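Local coordinates for ABC transporter binding protein AcbH (Actinoplanes, PDB 3OO8) that serves as an extracellular solute-binding protein of an ABC transporter, with an exclusive preference for beta-D-galactopyranose as its ligand, at residues A[148-151]-A[155-158]. The protein carries 2 engineered substitutions. Sequence-based numbering, arbitrary orientation.
Sequences KSVF and GYEV
A Schellman motif ends helix 148-154, joining F151 in its last turn to Y156 just beyond G155, the first residue to leave the helix, with positive phi (67°). Its six-to-one hydrogen bond runs from Y156 N to F151 O, 3.0 Å, meeting a lone pair in the carbonyl plane. The side chains of these two residues form the apolar contact that commonly accompanies this cap. Y156 CB sits over one face of the F151 ring, a CH-pi contact 3.8 Å from the centroid, and beyond it the edge of the tyrosine ring turns to the same phenylalanine in a T-shaped pair, planes at 87°. Y156 CD2 lies 3.9 Å from F151 CD1. F151 reaches this place with CG beside its own backbone N, chi1 -88°; V150 CG1 adds a looser touch, 4.1 Å from Y156 CE2. Helix 162-174 packs here too, M172 against both aromatics, while the Y156 hydroxyl is hydrogen-bonded to the D175 carboxylate. Replacing F151 by an alanine would probably leave Y156 CB and the tyrosine edge without the aromatic face they pack on, and open a gap beside M172. Polar and apolar contacts around G155 thus probably hold this helix end together.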
ATOM      1  N   LYS A 148      -9.783  20.747   6.150  1.00 17.77           N
ATOM      2  CA  LYS A 148     -11.119  20.847   6.762  1.00 17.51           C
ATOM      3  C   LYS A 148     -11.647  22.274   6.754  1.00 17.99           C
ATOM      4  O   LYS A 148     -12.818  22.508   6.425  1.00 19.17           O
ATOM      5  CB  LYS A 148     -11.089  20.344   8.194  1.00 17.81           C
ATOM      6  CG  LYS A 148     -10.984  18.824   8.270  1.00 19.09           C
ATOM      7  CD  LYS A 148     -10.851  18.347   9.715  1.00 22.51           C
ATOM      8  CE  LYS A 148      -9.527  18.707  10.303  1.00 23.41           C
ATOM      9  NZ  LYS A 148      -9.340  18.011  11.619  1.00 28.64           N
ATOM     10  N   SER A 149     -10.771  23.203   7.126  1.00 20.05           N
ATOM     11  CA  SER A 149     -11.157  24.617   7.137  1.00 21.71           C
ATOM     12  C   SER A 149     -11.666  25.131   5.782  1.00 21.14           C
ATOM     13  O   SER A 149     -12.581  25.978   5.723  1.00 20.51           O
ATOM     14  CB  SER A 149      -9.997  25.469   7.665  1.00 21.28           C
ATOM     15  OG  SER A 149      -8.939  25.545   6.720  1.00 23.71           O
ATOM     16  N   VAL A 150     -11.089  24.628   4.689  1.00 19.28           N
ATOM     17  CA  VAL A 150     -11.506  25.036   3.353  1.00 18.88           C
ATOM     18  C   VAL A 150     -12.883  24.462   3.014  1.00 18.21           C
ATOM     19  O   VAL A 150     -13.777  25.167   2.531  1.00 19.07           O
ATOM     20  CB  VAL A 150     -10.468  24.620   2.279  1.00 18.15           C
ATOM     21  CG1 VAL A 150     -10.980  24.872   0.847  1.00 17.08           C
ATOM     22  CG2 VAL A 150      -9.107  25.262   2.532  1.00 19.68           C
ATOM     23  N   PHE A 151     -13.067  23.162   3.258  1.00 17.40           N
ATOM     24  CA  PHE A 151     -14.355  22.566   3.002  1.00 16.30           C
ATOM     25  C   PHE A 151     -15.434  23.259   3.857  1.00 18.69           C
ATOM     26  O   PHE A 151     -16.530  23.523   3.374  1.00 18.89           O
ATOM     27  CB  PHE A 151     -14.295  21.054   3.313  1.00 16.62           C
ATOM     28  CG  PHE A 151     -13.860  20.204   2.149  1.00 16.57           C
ATOM     29  CD1 PHE A 151     -12.714  20.496   1.434  1.00 18.89           C
ATOM     30  CD2 PHE A 151     -14.599  19.071   1.794  1.00 16.67           C
ATOM     31  CE1 PHE A 151     -12.332  19.717   0.348  1.00 20.13           C
ATOM     32  CE2 PHE A 151     -14.225  18.276   0.692  1.00 14.50           C
ATOM     33  CZ  PHE A 151     -13.078  18.581  -0.007  1.00 16.92           C
ATOM     34  N   GLY A 155     -18.267  25.606   1.775  1.00 20.87           N
ATOM     35  CA  GLY A 155     -19.444  24.757   1.681  1.00 21.28           C
ATOM     36  C   GLY A 155     -19.248  23.513   0.821  1.00 22.07           C
ATOM     37  O   GLY A 155     -20.149  23.140   0.076  1.00 22.18           O
ATOM     38  N   TYR A 156     -18.073  22.889   0.920  1.00 18.81           N
ATOM     39  CA  TYR A 156     -17.789  21.641   0.200  1.00 17.65           C
ATOM     40  C   TYR A 156     -18.131  20.465   1.098  1.00 16.71           C
ATOM     41  O   TYR A 156     -17.717  20.439   2.268  1.00 18.61           O
ATOM     42  CB  TYR A 156     -16.306  21.533  -0.148  1.00 14.22           C
ATOM     43  CG  TYR A 156     -15.769  22.639  -1.041  1.00 16.92           C
ATOM     44  CD1 TYR A 156     -16.607  23.280  -1.944  1.00 17.60           C
ATOM     45  CD2 TYR A 156     -14.420  22.932  -1.068  1.00 16.36           C
ATOM     46  CE1 TYR A 156     -16.128  24.270  -2.779  1.00 17.00           C
ATOM     47  CE2 TYR A 156     -13.914  23.932  -1.903  1.00 19.70           C
ATOM     48  CZ  TYR A 156     -14.784  24.575  -2.763  1.00 16.26           C
ATOM     49  OH  TYR A 156     -14.328  25.558  -3.622  1.00 21.86           O
ATOM     50  N   GLU A 157     -18.894  19.527   0.551  1.00 14.74           N
ATOM     51  CA  GLU A 157     -19.262  18.292   1.262  1.00 16.27           C
ATOM     52  C   GLU A 157     -18.404  17.136   0.753  1.00 15.55           C
ATOM     53  O   GLU A 157     -18.021  17.090  -0.413  1.00 18.72           O
ATOM     54  CB  GLU A 157     -20.742  17.953   1.038  1.00 16.39           C
ATOM     55  CG  GLU A 157     -21.716  19.050   1.458  1.00 19.49           C
ATOM     56  CD  GLU A 157     -21.660  19.380   2.943  1.00 26.02           C
ATOM     57  OE1 GLU A 157     -21.278  18.516   3.759  1.00 26.17           O
ATOM     58  OE2 GLU A 157     -22.012  20.522   3.310  1.00 27.33           O
ATOM     59  N   VAL A 158     -18.068  16.224   1.664  1.00 16.10           N
ATOM     60  CA  VAL A 158     -17.341  14.997   1.309  1.00 16.22           C
ATOM     61  C   VAL A 158     -18.180  14.148   0.356  1.00 17.11           C
ATOM     62  O   VAL A 158     -19.317  13.792   0.681  1.00 16.78           O
ATOM     63  CB  VAL A 158     -16.971  14.194   2.574  1.00 16.71           C
ATOM     64  CG1 VAL A 158     -16.453  12.807   2.154  1.00 18.97           C
ATOM     65  CG2 VAL A 158     -15.945  14.956   3.395  1.00 21.74           C
TER